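Local coordinates for 199aa long hypothetical Trp repressor binding protein (Sulfolobus tokodaii, PDB 2ZKI) that is of unestablished function but is probably a flavodoxin-like, FMN-binding protein related to NAD(P)H-dependent reductases, at residues C3-L8 with R186-A191; K36-R41 with P61-D66; V110-E115 with M139-I144. All coordinates share one frame; numbering follows the deposited sequence.

Contact 1 of 3, residues C3-L8 with R186-A191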
loop_
_atom_site.group_PDB
_atom_site.type_symbol
_atom_site.label_atom_id
_atom_site.label_comp_id
_atom_site.label_asym_id
_atom_site.label_seq_id
_atom_site.Cartn_x
_atom_site.Cartn_y
_atom_site.Cartn_z
ATOM N N CYS A 3 24.494 -26.783 -9.542
ATOM C CA CYS A 3 23.376 -26.104 -8.824
ATOM C C CYS A 3 22.468 -25.356 -9.802
ATOM O O CYS A 3 22.934 -24.535 -10.595
ATOM C CB CYS A 3 23.920 -25.146 -7.758
ATOM S SG CYS A 3 22.664 -24.502 -6.612
ATOM N N LYS A 4 21.171 -25.651 -9.731
ATOM C CA LYS A 4 20.183 -25.090 -10.651
ATOM C C LYS A 4 18.883 -24.785 -9.897
ATOM O O LYS A 4 18.348 -25.659 -9.212
ATOM C CB LYS A 4 19.921 -26.077 -11.792
ATOM C CG LYS A 4 19.376 -25.458 -13.065
ATOM C CD LYS A 4 19.016 -26.543 -14.071
ATOM C CE LYS A 4 18.653 -25.958 -15.428
ATOM N NZ LYS A 4 18.298 -27.028 -16.403
ATOM N N PRO A 5 18.376 -23.538 -10.013
ATOM C CA PRO A 5 17.193 -23.134 -9.255
ATOM C C PRO A 5 15.869 -23.532 -9.913
ATOM O O PRO A 5 15.747 -23.506 -11.142
ATOM C CB PRO A 5 17.323 -21.609 -9.199
ATOM C CG PRO A 5 18.057 -21.246 -10.446
ATOM C CD PRO A 5 18.894 -22.439 -10.852
ATOM N N ASN A 6 14.895 -23.902 -9.084
ATOM C CA ASN A 6 13.551 -24.214 -9.555
ATOM C C ASN A 6 12.656 -22.985 -9.500
ATOM O O ASN A 6 12.510 -22.357 -8.449
ATOM C CB ASN A 6 12.935 -25.349 -8.731
ATOM C CG ASN A 6 13.675 -26.669 -8.889
ATOM O OD1 ASN A 6 13.833 -27.414 -7.921
ATOM N ND2 ASN A 6 14.120 -26.969 -10.109
ATOM N N ILE A 7 12.064 -22.643 -10.640
ATOM C CA ILE A 7 11.203 -21.471 -10.735
ATOM C C ILE A 7 9.759 -21.887 -10.983
ATOM O O ILE A 7 9.454 -22.542 -11.983
ATOM C CB ILE A 7 11.690 -20.486 -11.839
ATOM C CG1 ILE A 7 13.097 -19.952 -11.517
ATOM C CG2 ILE A 7 10.690 -19.337 -12.046
ATOM C CD1 ILE A 7 13.239 -19.264 -10.158
ATOM N N LEU A 8 8.882 -21.511 -10.055
ATOM C CA LEU A 8 7.452 -21.751 -10.202
ATOM C C LEU A 8 6.749 -20.491 -10.686
ATOM O O LEU A 8 6.803 -19.446 -10.033
ATOM C CB LEU A 8 6.834 -22.226 -8.881
ATOM C CG LEU A 8 5.365 -22.666 -8.905
ATOM C CD1 LEU A 8 5.218 -24.056 -9.504
ATOM C CD2 LEU A 8 4.774 -22.630 -7.513
ATOM N N ARG A 186 15.315 -12.119 -14.096
ATOM C CA ARG A 186 15.592 -11.415 -12.852
ATOM C C ARG A 186 15.326 -12.279 -11.604
ATOM O O ARG A 186 16.104 -12.239 -10.648
ATOM C CB ARG A 186 14.794 -10.105 -12.814
ATOM C CG ARG A 186 15.243 -9.073 -11.787
ATOM C CD ARG A 186 16.562 -8.393 -12.149
ATOM N NE ARG A 186 17.713 -9.079 -11.563
ATOM C CZ ARG A 186 18.123 -8.937 -10.303
ATOM N NH1 ARG A 186 17.484 -8.129 -9.469
ATOM N NH2 ARG A 186 19.179 -9.611 -9.873
ATOM N N ILE A 187 14.246 -13.060 -11.622
ATOM C CA ILE A 187 13.906 -13.929 -10.486
ATOM C C ILE A 187 14.847 -15.130 -10.366
ATOM O O ILE A 187 15.158 -15.570 -9.259
ATOM C CB ILE A 187 12.401 -14.383 -10.497
ATOM C CG1 ILE A 187 12.032 -15.149 -9.217
ATOM C CG2 ILE A 187 12.066 -15.222 -11.730
ATOM C CD1 ILE A 187 11.988 -14.299 -7.963
ATOM N N THR A 188 15.303 -15.638 -11.509
ATOM C CA THR A 188 16.227 -16.769 -11.551
ATOM C C THR A 188 17.575 -16.402 -10.931
ATOM O O THR A 188 18.147 -17.189 -10.176
ATOM C CB THR A 188 16.421 -17.281 -12.996
ATOM O OG1 THR A 188 15.149 -17.641 -13.547
ATOM C CG2 THR A 188 17.337 -18.496 -13.032
ATOM N N GLU A 189 18.060 -15.200 -11.241
ATOM C CA GLU A 189 19.340 -14.709 -10.726
ATOM C C GLU A 189 19.372 -14.638 -9.203
ATOM O O GLU A 189 20.369 -15.002 -8.579
ATOM C CB GLU A 189 19.674 -13.340 -11.325
ATOM C CG GLU A 189 20.143 -13.396 -12.773
ATOM C CD GLU A 189 20.603 -12.051 -13.304
ATOM O OE1 GLU A 189 19.841 -11.065 -13.194
ATOM O OE2 GLU A 189 21.731 -11.983 -13.840
ATOM N N VAL A 190 18.274 -14.175 -8.613
ATOM C CA VAL A 190 18.160 -14.069 -7.162
ATOM C C VAL A 190 17.973 -15.455 -6.541
ATOM O O VAL A 190 18.478 -15.730 -5.449
ATOM C CB VAL A 190 16.996 -13.128 -6.753
ATOM C CG1 VAL A 190 17.032 -12.834 -5.255
ATOM C CG2 VAL A 190 17.061 -11.829 -7.543
ATOM N N ALA A 191 17.262 -16.324 -7.256
ATOM C CA ALA A 191 16.979 -17.678 -6.791
ATOM C C ALA A 191 18.240 -18.514 -6.600
ATOM O O ALA A 191 18.378 -19.212 -5.591
ATOM C CB ALA A 191 16.018 -18.373 -7.739
#
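Pro5 and Ala191 mark the nearest approach of the two backbones, their CA atoms 6.0 Å apart, while strand 6-8 and helix 186-191 run in roughly opposed directions, 137° between their N-to-C senses, with axes 9.1 Å apart at closest. This is the layer packing of a flavodoxin-like α/β fold, in which the last helix of the chain lies against a face of the parallel sheet. Two side chains on the strand side, Pro5 and Ile7, do the touching. Ala191 CB serves both: it is 3.8 Å from Pro5 CB and equally 3.8 Å from Ile7 CD1. One turn earlier, Thr188 crosses both of these side chains at about a right angle and divides its branches between them. Its methyl CG2 lies 3.8 Å from Pro5 CG, whereas its hydroxyl OG1 stands 3.7 Å from Ile7 CG1. The Thr188 torsion accounts for this split, with OG1 beside the backbone N and CG2 anti to it (chi1 -57°); OG1 in that position is hydrogen-bonded to Gly184 O, in the preceding turn of the helix. Ile7 CG2 is a looser neighbour of Ile187 CG2, at 4.4 Å, and Ile187 also packs on Pro109 and Thr111 of strand 109-115, two places along the sheet from strand 6-11. No hydrogen bond crosses between the segments, and all five touching residues are buried, so between the segments the contact is van der Waals in kind. A covalent tie lies at its margin, since Cys3 is joined by a disulfide to Cys196. With Thr188 OG1 already engaged within its own helix, the one polar side-chain atom at the interface can be buried against Ile7 without needing a partner from the strand.

Contact 2 of 3, residues K36-R41 with P61-D66. With SO4 (sulfate ion), chain J.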
loop_
_atom_site.group_PDB
_atom_site.type_symbol
_atom_site.label_atom_id
_atom_site.label_comp_id
_atom_site.label_asym_id
_atom_site.label_seq_id
_atom_site.Cartn_x
_atom_site.Cartn_y
_atom_site.Cartn_z
ATOM N N LYS A 36 8.226 -24.752 -13.843
ATOM C CA LYS A 36 6.875 -25.305 -13.790
ATOM C C LYS A 36 5.854 -24.168 -13.824
ATOM O O LYS A 36 5.838 -23.309 -12.939
ATOM C CB LYS A 36 6.676 -26.158 -12.532
ATOM C CG LYS A 36 7.294 -27.546 -12.595
ATOM C CD LYS A 36 7.082 -28.295 -11.283
ATOM C CE LYS A 36 7.868 -29.604 -11.232
ATOM N NZ LYS A 36 7.356 -30.644 -12.173
ATOM N N ILE A 37 5.020 -24.161 -14.861
ATOM C CA ILE A 37 3.932 -23.194 -14.980
ATOM C C ILE A 37 2.645 -23.832 -14.458
ATOM O O ILE A 37 2.186 -24.850 -14.983
ATOM C CB ILE A 37 3.753 -22.699 -16.440
ATOM C CG1 ILE A 37 4.986 -21.907 -16.893
ATOM C CG2 ILE A 37 2.488 -21.849 -16.576
ATOM C CD1 ILE A 37 5.077 -21.688 -18.395
ATOM N N ARG A 38 2.082 -23.234 -13.411
ATOM C CA ARG A 38 0.884 -23.762 -12.765
ATOM C C ARG A 38 -0.171 -22.674 -12.592
ATOM O O ARG A 38 0.160 -21.504 -12.388
ATOM C CB ARG A 38 1.229 -24.345 -11.391
ATOM C CG ARG A 38 2.330 -25.409 -11.354
ATOM C CD ARG A 38 1.814 -26.798 -11.693
ATOM N NE ARG A 38 2.109 -27.169 -13.074
ATOM C CZ ARG A 38 3.092 -27.986 -13.446
ATOM N NH1 ARG A 38 3.890 -28.543 -12.544
ATOM N NH2 ARG A 38 3.271 -28.254 -14.730
ATOM N N ARG A 39 -1.440 -23.069 -12.671
ATOM C CA ARG A 39 -2.564 -22.169 -12.393
ATOM C C ARG A 39 -3.323 -22.597 -11.131
ATOM O O ARG A 39 -3.133 -23.709 -10.634
ATOM C CB ARG A 39 -3.505 -22.053 -13.604
ATOM C CG ARG A 39 -3.982 -23.375 -14.206
ATOM C CD ARG A 39 -5.272 -23.873 -13.565
ATOM N NE ARG A 39 -5.844 -25.000 -14.301
ATOM C CZ ARG A 39 -6.855 -24.905 -15.161
ATOM N NH1 ARG A 39 -7.296 -25.991 -15.781
ATOM N NH2 ARG A 39 -7.431 -23.733 -15.403
ATOM N N VAL A 40 -4.170 -21.707 -10.616
ATOM C CA VAL A 40 -4.955 -21.994 -9.411
ATOM C C VAL A 40 -6.398 -22.392 -9.727
ATOM O O VAL A 40 -6.912 -22.105 -10.810
ATOM C CB VAL A 40 -4.951 -20.810 -8.394
ATOM C CG1 VAL A 40 -3.579 -20.639 -7.768
ATOM C CG2 VAL A 40 -5.427 -19.512 -9.047
ATOM N N ARG A 41 -7.031 -23.052 -8.760
ATOM C CA ARG A 41 -8.430 -23.465 -8.833
ATOM C C ARG A 41 -9.357 -22.252 -8.876
ATOM O O ARG A 41 -9.077 -21.228 -8.251
ATOM C CB ARG A 41 -8.758 -24.312 -7.603
ATOM C CG ARG A 41 -9.915 -25.280 -7.755
ATOM C CD ARG A 41 -10.390 -25.724 -6.380
ATOM N NE ARG A 41 -10.960 -27.070 -6.379
ATOM C CZ ARG A 41 -10.272 -28.180 -6.119
ATOM N NH1 ARG A 41 -8.974 -28.121 -5.838
ATOM N NH2 ARG A 41 -10.884 -29.357 -6.141
ATOM N N PRO A 61 -1.455 -27.515 -15.929
ATOM C CA PRO A 61 -1.946 -28.238 -14.754
ATOM C C PRO A 61 -2.216 -27.319 -13.568
ATOM O O PRO A 61 -1.666 -26.221 -13.500
ATOM C CB PRO A 61 -0.789 -29.191 -14.417
ATOM C CG PRO A 61 0.054 -29.239 -15.644
ATOM C CD PRO A 61 -0.064 -27.882 -16.241
ATOM N N GLU A 62 -3.065 -27.773 -12.649
ATOM C CA GLU A 62 -3.338 -27.035 -11.419
ATOM C C GLU A 62 -2.174 -27.144 -10.441
ATOM O O GLU A 62 -1.486 -28.165 -10.387
ATOM C CB GLU A 62 -4.626 -27.528 -10.754
ATOM C CG GLU A 62 -5.906 -26.995 -11.384
ATOM C CD GLU A 62 -7.150 -27.311 -10.565
ATOM O OE1 GLU A 62 -8.180 -26.632 -10.767
ATOM O OE2 GLU A 62 -7.102 -28.232 -9.720
ATOM N N VAL A 63 -1.961 -26.079 -9.674
ATOM C CA VAL A 63 -0.890 -26.034 -8.687
ATOM C C VAL A 63 -1.224 -26.904 -7.477
ATOM O O VAL A 63 -2.379 -26.994 -7.063
ATOM C CB VAL A 63 -0.593 -24.575 -8.242
ATOM C CG1 VAL A 63 -1.797 -23.954 -7.535
ATOM C CG2 VAL A 63 0.658 -24.506 -7.366
ATOM N N THR A 64 -0.203 -27.555 -6.934
ATOM C CA THR A 64 -0.331 -28.309 -5.694
ATOM C C THR A 64 0.595 -27.695 -4.643
ATOM O O THR A 64 1.453 -26.872 -4.972
ATOM C CB THR A 64 0.011 -29.805 -5.900
ATOM O OG1 THR A 64 1.338 -29.931 -6.427
ATOM C CG2 THR A 64 -0.978 -30.464 -6.860
ATOM N N LEU A 65 0.417 -28.086 -3.383
ATOM C CA LEU A 65 1.281 -27.613 -2.300
ATOM C C LEU A 65 2.704 -28.179 -2.388
ATOM O O LEU A 65 3.626 -27.645 -1.769
ATOM C CB LEU A 65 0.659 -27.915 -0.932
ATOM C CG LEU A 65 -0.598 -27.132 -0.535
ATOM C CD1 LEU A 65 -1.293 -27.799 0.643
ATOM C CD2 LEU A 65 -0.287 -25.670 -0.219
ATOM N N ASP A 66 2.875 -29.254 -3.157
ATOM C CA ASP A 66 4.198 -29.810 -3.445
ATOM C C ASP A 66 5.004 -28.882 -4.355
ATOM O O ASP A 66 6.231 -28.793 -4.232
ATOM C CB ASP A 66 4.079 -31.196 -4.088
ATOM C CG ASP A 66 3.676 -32.274 -3.094
ATOM O OD1 ASP A 66 4.252 -32.319 -1.984
ATOM O OD2 ASP A 66 2.788 -33.088 -3.432
HETATM S S SO4 J . 5.550 -29.464 -16.372
HETATM O O1 SO4 J . 6.411 -29.945 -17.447
HETATM O O2 SO4 J . 5.375 -28.020 -16.504
HETATM O O3 SO4 J . 4.251 -30.125 -16.469
HETATM O O4 SO4 J . 6.160 -29.766 -15.078
#
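In the flavodoxin-like parallel sheet, Arg39 on strand 34-39, the outermost on this side within the chain, forms a single beta bridge with Glu62, in the connection leading to helix 65-70. Two backbone hydrogen bonds define it. Arg39 N gives a long, nearly straight bond to Pro61 O (3.3 Å, 170° at the hydrogen), and Arg39 O receives Val63 N at 2.8 Å. A CA-H...O contact runs from Glu62 CA to the same Arg39 O, 3.4 Å. On the inner side, Val63 meets Arg38 CB through its own CB at 3.6 Å. Its CG1 touches Val40 CG1 at 3.8 Å, the two valines lying side by side and pointing the same way; Leu10 and Phe92 pack against both. Outward, Glu62 CG lies 3.5 Å from Arg39 NE and beside Arg39 CD. Their guanidinium and carboxylate planes are 77° apart, and Glu62 OE1 stands well out of the guanidinium plane, so no N-H points at it; the charges probably attract only at long range. Bends at chi2 and chi3 of Arg38 place CD and NE, and NE makes a weak bond to Ile37 O. The guanidinium lies obliquely against Pro61, NH2 coming nearest, 3.5 Å from Pro61 CG. A sulfate, probably from the crystallisation liquor, lies at the edge of this guanidinium, near its plane, but NH2 is modelled too close to the sulfur for that contact to be interpreted. The interpretable sulfate bond is that of Lys36: its chain turns at chi4 (-69°), and NZ donates to sulfate O4 at 3.3 Å.

Contact 3 of 3, residues V110-E115 with M139-I144; sequences VTFFTE and MIIVPI
Val110 sits at the apolar centre of the contact where the last two strands of a flavodoxin-like parallel sheet meet, 109-115 alongside the short strand 140-141, outermost within this chain. Met139, bent at its third torsion (chi3 73°), brings its terminal methyl CE to 3.7 Å from Val110 CB. Val110 CG1 stands more loosely beside Ile141 CG1, at 4.5 Å, on the same face of the sheet. Further along that face, Phe112 receives Ile141 CG2 at the edge of its ring, 4.3 Å from CE1. Phe74 of strand 73-79 packs on both Val110 and Met139, and Ala134 of helix 132-137 touches Val110 and Ile141. Around this centre the backbones pair in parallel register, Val110 opposite Ile141: Val110 N donates to Ile140 O at 2.8 Å, and Val110 O accepts from Val142 N at 2.7 Å, the donor tilted 26° from the carbonyl plane. Beyond strand 140-141 lies the second subunit, which takes backbone hydrogen bonds with Ile141, so the sheet margin is also a subunit interface. At the polar edge, a side chain extends the pairing by one more bond. Thr111 OG1, which also has a weak hydrogen bond with Gln183 NE2 of helix 174-195, is anti to its own backbone N and donates to Val142 O at 2.8 Å, the C=O...OG1 angle being 170°.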
loop_
_atom_site.group_PDB
_atom_site.type_symbol
_atom_site.label_atom_id
_atom_site.label_comp_id
_atom_site.label_asym_id
_atom_site.label_seq_id
_atom_site.Cartn_x
_atom_site.Cartn_y
_atom_site.Cartn_z
ATOM N N VAL A 110 10.570 -13.829 -4.515
ATOM C CA VAL A 110 9.273 -13.787 -5.184
ATOM C C VAL A 110 9.148 -12.525 -6.039
ATOM O O VAL A 110 9.547 -11.436 -5.620
ATOM C CB VAL A 110 8.083 -13.915 -4.168
ATOM C CG1 VAL A 110 8.102 -12.796 -3.124
ATOM C CG2 VAL A 110 6.739 -13.967 -4.887
ATOM N N THR A 111 8.611 -12.689 -7.244
ATOM C CA THR A 111 8.336 -11.564 -8.134
ATOM C C THR A 111 6.866 -11.574 -8.567
ATOM O O THR A 111 6.245 -12.638 -8.656
ATOM C CB THR A 111 9.302 -11.531 -9.358
ATOM O OG1 THR A 111 9.126 -10.306 -10.080
ATOM C CG2 THR A 111 9.075 -12.717 -10.295
ATOM N N PHE A 112 6.315 -10.390 -8.824
ATOM C CA PHE A 112 4.892 -10.258 -9.124
ATOM C C PHE A 112 4.621 -9.651 -10.491
ATOM O O PHE A 112 5.354 -8.773 -10.956
ATOM C CB PHE A 112 4.183 -9.433 -8.046
ATOM C CG PHE A 112 4.333 -9.985 -6.660
ATOM C CD1 PHE A 112 5.249 -9.427 -5.774
ATOM C CD2 PHE A 112 3.558 -11.060 -6.237
ATOM C CE1 PHE A 112 5.393 -9.933 -4.487
ATOM C CE2 PHE A 112 3.693 -11.574 -4.954
ATOM C CZ PHE A 112 4.610 -11.010 -4.075
ATOM N N PHE A 113 3.551 -10.128 -11.121
ATOM C CA PHE A 113 3.088 -9.605 -12.402
ATOM C C PHE A 113 1.562 -9.545 -12.465
ATOM O O PHE A 113 0.869 -10.314 -11.796
ATOM C CB PHE A 113 3.671 -10.407 -13.573
ATOM C CG PHE A 113 3.263 -11.860 -13.604
ATOM C CD1 PHE A 113 3.898 -12.799 -12.794
ATOM C CD2 PHE A 113 2.270 -12.296 -14.480
ATOM C CE1 PHE A 113 3.535 -14.143 -12.840
ATOM C CE2 PHE A 113 1.899 -13.637 -14.531
ATOM C CZ PHE A 113 2.534 -14.563 -13.711
ATOM N N THR A 114 1.047 -8.618 -13.266
ATOM C CA THR A 114 -0.388 -8.364 -13.323
ATOM C C THR A 114 -0.826 -7.862 -14.703
ATOM O O THR A 114 -0.019 -7.794 -15.631
ATOM C CB THR A 114 -0.837 -7.396 -12.183
ATOM O OG1 THR A 114 -2.265 -7.378 -12.096
ATOM C CG2 THR A 114 -0.317 -5.975 -12.402
ATOM N N GLU A 115 -2.108 -7.530 -14.826
ATOM C CA GLU A 115 -2.700 -7.081 -16.081
ATOM C C GLU A 115 -3.918 -6.221 -15.770
ATOM O O GLU A 115 -4.678 -6.525 -14.852
ATOM C CB GLU A 115 -3.090 -8.292 -16.943
ATOM C CG GLU A 115 -3.805 -7.978 -18.263
ATOM C CD GLU A 115 -5.328 -7.932 -18.131
ATOM O OE1 GLU A 115 -5.893 -8.772 -17.393
ATOM O OE2 GLU A 115 -5.961 -7.058 -18.771
ATOM N N MET A 139 9.451 -14.040 2.795
ATOM C CA MET A 139 9.953 -14.135 1.426
ATOM C C MET A 139 10.502 -12.797 0.940
ATOM O O MET A 139 9.948 -11.744 1.263
ATOM C CB MET A 139 8.840 -14.599 0.490
ATOM C CG MET A 139 8.290 -15.975 0.818
ATOM S SD MET A 139 6.868 -16.416 -0.187
ATOM C CE MET A 139 7.646 -16.734 -1.766
ATOM N N ILE A 140 11.582 -12.838 0.163
ATOM C CA ILE A 140 12.192 -11.612 -0.366
ATOM C C ILE A 140 11.615 -11.207 -1.730
ATOM O O ILE A 140 11.499 -12.032 -2.633
ATOM C CB ILE A 140 13.746 -11.681 -0.396
ATOM C CG1 ILE A 140 14.235 -12.929 -1.135
ATOM C CG2 ILE A 140 14.304 -11.641 1.028
ATOM C CD1 ILE A 140 15.714 -12.900 -1.497
ATOM N N ILE A 141 11.253 -9.933 -1.858
ATOM C CA ILE A 141 10.590 -9.412 -3.059
ATOM C C ILE A 141 11.600 -9.000 -4.127
ATOM O O ILE A 141 12.554 -8.282 -3.840
ATOM C CB ILE A 141 9.675 -8.201 -2.719
ATOM C CG1 ILE A 141 8.654 -8.586 -1.646
ATOM C CG2 ILE A 141 8.968 -7.674 -3.970
ATOM C CD1 ILE A 141 8.140 -7.420 -0.835
ATOM N N VAL A 142 11.378 -9.457 -5.357
ATOM C CA VAL A 142 12.232 -9.098 -6.490
ATOM C C VAL A 142 11.476 -8.229 -7.506
ATOM O O VAL A 142 10.688 -8.740 -8.311
ATOM C CB VAL A 142 12.828 -10.354 -7.188
ATOM C CG1 VAL A 142 13.671 -9.959 -8.398
ATOM C CG2 VAL A 142 13.660 -11.173 -6.207
ATOM N N PRO A 143 11.692 -6.904 -7.455
ATOM C CA PRO A 143 11.184 -6.023 -8.504
ATOM C C PRO A 143 12.084 -6.088 -9.734
ATOM O O PRO A 143 13.221 -6.550 -9.639
ATOM C CB PRO A 143 11.273 -4.627 -7.870
ATOM C CG PRO A 143 11.704 -4.840 -6.442
ATOM C CD PRO A 143 12.400 -6.150 -6.408
ATOM N N ILE A 144 11.579 -5.636 -10.879
ATOM C CA ILE A 144 12.410 -5.560 -12.084
ATOM C C ILE A 144 13.043 -4.181 -12.282
ATOM O O ILE A 144 14.100 -4.065 -12.907
ATOM C CB ILE A 144 11.670 -6.015 -13.364
ATOM C CG1 ILE A 144 10.293 -5.354 -13.480
ATOM C CG2 ILE A 144 11.566 -7.525 -13.385
ATOM C CD1 ILE A 144 9.603 -5.620 -14.799
#

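How the contacts relate
All three contacts reach one parallel sheet of strand order 34-39, 6-11, 73-79, 109-115, 140-141: contact 2 at one margin, contact 3 at the other. The helix of contact 1 touches both strand 6-11 and strand 109-115. Contact 1 closes the chain ends, and the other two are nested in its loop, one after the other. Contacts 1 and 3 have centres 13 Å apart and touch, with Val190 CG2 3.7 Å from Val142 CG2; contacts 1 and 2, 18 Å apart, meet by a probable hydrogen bond, Lys36 N to Ile7 O at 3.1 Å. Contacts 2 and 3 do not touch, their nearest atoms being about 7 Å apart. The sulfate belongs to contact 2.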